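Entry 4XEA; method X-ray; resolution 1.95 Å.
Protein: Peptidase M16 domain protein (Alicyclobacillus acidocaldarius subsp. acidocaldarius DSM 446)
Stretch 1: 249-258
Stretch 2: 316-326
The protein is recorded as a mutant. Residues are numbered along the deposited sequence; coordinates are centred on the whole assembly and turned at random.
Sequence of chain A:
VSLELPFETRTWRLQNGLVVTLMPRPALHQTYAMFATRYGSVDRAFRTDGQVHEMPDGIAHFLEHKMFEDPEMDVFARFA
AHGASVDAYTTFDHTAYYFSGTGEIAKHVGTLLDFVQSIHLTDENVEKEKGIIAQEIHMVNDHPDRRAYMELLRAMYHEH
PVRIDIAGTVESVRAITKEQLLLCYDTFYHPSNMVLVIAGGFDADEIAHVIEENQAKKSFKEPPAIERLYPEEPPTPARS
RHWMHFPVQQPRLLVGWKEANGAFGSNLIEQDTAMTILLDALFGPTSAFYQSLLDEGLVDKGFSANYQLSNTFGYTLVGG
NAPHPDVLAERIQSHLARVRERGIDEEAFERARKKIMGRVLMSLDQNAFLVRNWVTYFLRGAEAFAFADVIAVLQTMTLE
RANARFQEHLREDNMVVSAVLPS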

# COMPACT_ATOMS: atom_id res chain seq x y z
N GLN A 249 3.65 5.03 -22.32
CA GLN A 249 4.81 4.38 -22.90
C GLN A 249 4.54 2.93 -23.28
O GLN A 249 5.28 2.34 -24.06
CB GLN A 249 6.04 4.55 -22.00
CG GLN A 249 6.66 5.98 -22.04
CD GLN A 249 6.81 6.56 -23.47
OE1 GLN A 249 7.75 6.24 -24.20
NE2 GLN A 249 5.87 7.43 -23.85
N GLN A 250 3.44 2.37 -22.78
CA GLN A 250 2.98 1.08 -23.30
C GLN A 250 1.44 1.08 -23.40
O GLN A 250 0.77 1.83 -22.68
CB GLN A 250 3.51 -0.09 -22.46
CG GLN A 250 2.96 -0.21 -21.03
CD GLN A 250 3.46 0.88 -20.10
OE1 GLN A 250 2.76 1.88 -19.85
NE2 GLN A 250 4.67 0.70 -19.56
N PRO A 251 0.90 0.27 -24.32
CA PRO A 251 -0.57 0.23 -24.41
C PRO A 251 -1.20 -0.27 -23.10
O PRO A 251 -0.53 -0.93 -22.30
CB PRO A 251 -0.84 -0.74 -25.56
CG PRO A 251 0.44 -0.83 -26.33
CD PRO A 251 1.54 -0.56 -25.35
N ARG A 252 -2.48 0.08 -22.88
CA ARG A 252 -3.27 -0.43 -21.75
C ARG A 252 -4.61 -0.91 -22.28
O ARG A 252 -5.17 -0.26 -23.16
CB ARG A 252 -3.55 0.64 -20.68
CG ARG A 252 -2.33 1.07 -19.87
CD ARG A 252 -1.66 2.25 -20.53
NE ARG A 252 -0.42 2.69 -19.84
CZ ARG A 252 -0.41 3.34 -18.68
NH1 ARG A 252 -1.55 3.63 -18.04
NH2 ARG A 252 0.75 3.70 -18.14
N LEU A 253 -5.09 -2.02 -21.74
CA LEU A 253 -6.38 -2.60 -22.14
C LEU A 253 -7.26 -2.65 -20.92
O LEU A 253 -6.77 -3.07 -19.87
CB LEU A 253 -6.19 -4.03 -22.62
CG LEU A 253 -7.51 -4.68 -23.12
CD1 LEU A 253 -7.82 -4.15 -24.51
CD2 LEU A 253 -7.48 -6.21 -23.17
N LEU A 254 -8.54 -2.30 -21.07
CA LEU A 254 -9.55 -2.51 -20.05
C LEU A 254 -10.73 -3.17 -20.74
O LEU A 254 -11.19 -2.66 -21.76
CB LEU A 254 -10.01 -1.20 -19.43
CG LEU A 254 -9.28 -0.51 -18.30
CD1 LEU A 254 -10.21 0.63 -17.88
CD2 LEU A 254 -9.00 -1.44 -17.12
N VAL A 255 -11.18 -4.30 -20.20
CA VAL A 255 -12.39 -4.93 -20.61
C VAL A 255 -13.35 -4.88 -19.42
O VAL A 255 -12.96 -5.20 -18.26
CB VAL A 255 -12.18 -6.39 -21.01
CG1 VAL A 255 -13.51 -6.97 -21.57
CG2 VAL A 255 -11.04 -6.53 -22.05
N GLY A 256 -14.58 -4.43 -19.68
CA GLY A 256 -15.58 -4.35 -18.67
C GLY A 256 -16.91 -4.98 -19.02
O GLY A 256 -17.23 -5.15 -20.19
N TRP A 257 -17.67 -5.34 -17.98
CA TRP A 257 -19.02 -5.87 -18.12
C TRP A 257 -19.95 -5.10 -17.22
O TRP A 257 -19.65 -4.84 -16.07
CB TRP A 257 -19.07 -7.35 -17.77
CG TRP A 257 -18.33 -8.21 -18.76
CD1 TRP A 257 -18.84 -8.87 -19.83
CD2 TRP A 257 -16.93 -8.54 -18.71
NE1 TRP A 257 -17.85 -9.61 -20.45
CE2 TRP A 257 -16.66 -9.39 -19.81
CE3 TRP A 257 -15.89 -8.18 -17.85
CZ2 TRP A 257 -15.37 -9.89 -20.07
CZ3 TRP A 257 -14.61 -8.65 -18.11
CH2 TRP A 257 -14.36 -9.50 -19.22
N LYS A 258 -21.10 -4.75 -17.78
CA LYS A 258 -22.07 -3.88 -17.15
C LYS A 258 -23.17 -4.73 -16.48
O LYS A 258 -23.87 -5.47 -17.19
CB LYS A 258 -22.73 -3.09 -18.30
CG LYS A 258 -23.65 -1.93 -17.89
CD LYS A 258 -24.20 -1.26 -19.12
CE LYS A 258 -24.89 -0.01 -18.73
NZ LYS A 258 -25.45 0.67 -19.87
N THR A 316 -17.80 -5.09 -13.77
CA THR A 316 -16.50 -5.77 -13.69
C THR A 316 -15.51 -5.06 -14.62
O THR A 316 -15.91 -4.60 -15.73
CB THR A 316 -16.67 -7.25 -14.15
OG1 THR A 316 -17.64 -7.89 -13.32
CG2 THR A 316 -15.36 -8.00 -14.13
N LEU A 317 -14.25 -4.93 -14.16
CA LEU A 317 -13.12 -4.46 -14.96
C LEU A 317 -11.93 -5.39 -14.87
O LEU A 317 -11.53 -5.82 -13.76
CB LEU A 317 -12.61 -3.14 -14.40
CG LEU A 317 -13.50 -1.93 -14.46
CD1 LEU A 317 -12.64 -0.73 -13.94
CD2 LEU A 317 -14.01 -1.72 -15.90
N VAL A 318 -11.32 -5.67 -16.02
CA VAL A 318 -10.13 -6.50 -16.08
C VAL A 318 -9.16 -5.87 -17.04
O VAL A 318 -9.55 -5.41 -18.12
CB VAL A 318 -10.46 -7.93 -16.61
CG1 VAL A 318 -9.18 -8.81 -16.68
CG2 VAL A 318 -11.53 -8.59 -15.74
N GLY A 319 -7.88 -5.87 -16.70
CA GLY A 319 -6.86 -5.42 -17.65
C GLY A 319 -5.65 -4.84 -16.98
O GLY A 319 -5.36 -5.13 -15.83
N GLY A 320 -4.92 -4.03 -17.73
CA GLY A 320 -3.68 -3.43 -17.23
C GLY A 320 -2.83 -3.14 -18.45
O GLY A 320 -3.37 -2.98 -19.57
N ASN A 321 -1.52 -3.08 -18.24
CA ASN A 321 -0.57 -2.89 -19.32
C ASN A 321 -0.63 -4.08 -20.29
O ASN A 321 -0.70 -5.25 -19.86
CB ASN A 321 0.88 -2.79 -18.79
CG ASN A 321 1.12 -1.53 -17.96
OD1 ASN A 321 0.44 -0.52 -18.10
ND2 ASN A 321 2.13 -1.60 -17.09
N ALA A 322 -0.56 -3.78 -21.59
CA ALA A 322 -0.78 -4.78 -22.62
C ALA A 322 0.05 -4.44 -23.87
O ALA A 322 -0.40 -3.66 -24.72
CB ALA A 322 -2.26 -4.82 -22.97
N PRO A 323 1.24 -5.06 -24.02
CA PRO A 323 2.07 -4.74 -25.19
C PRO A 323 1.40 -5.08 -26.52
O PRO A 323 1.72 -4.48 -27.54
CB PRO A 323 3.34 -5.61 -24.99
CG PRO A 323 3.34 -5.98 -23.58
CD PRO A 323 1.90 -6.05 -23.15
N HIS A 324 0.52 -6.08 -26.49
CA HIS A 324 -0.27 -6.46 -27.66
C HIS A 324 -1.74 -6.48 -27.25
O HIS A 324 -2.30 -7.53 -26.91
CB HIS A 324 0.21 -7.81 -28.20
CG HIS A 324 1.67 -7.81 -28.56
ND1 HIS A 324 2.15 -7.29 -29.75
CD2 HIS A 324 2.76 -8.23 -27.87
CE1 HIS A 324 3.47 -7.42 -29.78
NE2 HIS A 324 3.86 -7.98 -28.65
N PRO A 325 -2.38 -5.30 -27.25
CA PRO A 325 -3.71 -5.19 -26.66
C PRO A 325 -4.77 -6.00 -27.40
O PRO A 325 -5.68 -6.52 -26.77
CB PRO A 325 -4.01 -3.69 -26.70
CG PRO A 325 -2.99 -3.08 -27.55
CD PRO A 325 -1.86 -4.02 -27.73
N ASP A 326 -4.64 -6.08 -28.72
CA ASP A 326 -5.56 -6.86 -29.55
C ASP A 326 -5.51 -8.34 -29.19
O ASP A 326 -6.54 -8.98 -29.02
CB ASP A 326 -5.31 -6.66 -31.07
CG ASP A 326 -3.81 -6.65 -31.44
OD1 ASP A 326 -2.90 -6.74 -30.58
OD2 ASP A 326 -3.54 -6.51 -32.66

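Antiparallel β-strands alternate between residue pairs that exchange two backbone hydrogen bonds and pairs that exchange none, and residues 252-258 and 316-321 illustrate the rule closely. Their axes run at 169° to one another and approach to 4.7 Å. In the hydrogen-bonded pair Val255-Val318, Val255 N donates to Val318 O at 2.9 Å and Val318 N to Val255 O at 2.8 Å. Leu253 and Gly320 exchange bonds in the same way, as do Trp257 and Thr316, where Trp257 N to Thr316 O and Thr316 N to Trp257 O both measure 3.0 Å. The ladder continues past the strands, with Ala322 N donating to Pro251 O at 2.9 Å.

The intervening pairs bring their α-carbons closer together, and CA-H...O contacts accompany the conventional bonds; Gly319 CA lies 3.2 Å from Leu253 O. Glycine suits this position on two counts: an ideal CB would fall 1.9 Å from Leu253 O, a clash, and the backbone angles would also jam it against the preceding carbonyl. The same backbone restriction applies at Gly320.

Side chains follow the alternation. Leu253, Val255, Trp257, Thr316 and Val318 share one face of the sheet. There the Trp257 ring meets Val318 at its edge, near the ring plane, with CZ3 of Trp257 3.9 Å from CG2 of Val318. Farther along, apolar packing reaches beyond the paired strands: Leu253 CB lies 4.0 Å from Ala322 CB, and Pro251 CB approaches Pro325 CG, at the start of a helix, to 3.7 Å.

Arg252 and Asn321 point to the other face. Asn321 OD1 sits over one face of the guanidinium, whose position is supported within its own stretch: Arg252 NH2 and NE donate to Gln250 OE1 at 3.2 and 3.3 Å, respectively. Polar and apolar contacts thus flank a common backbone ladder.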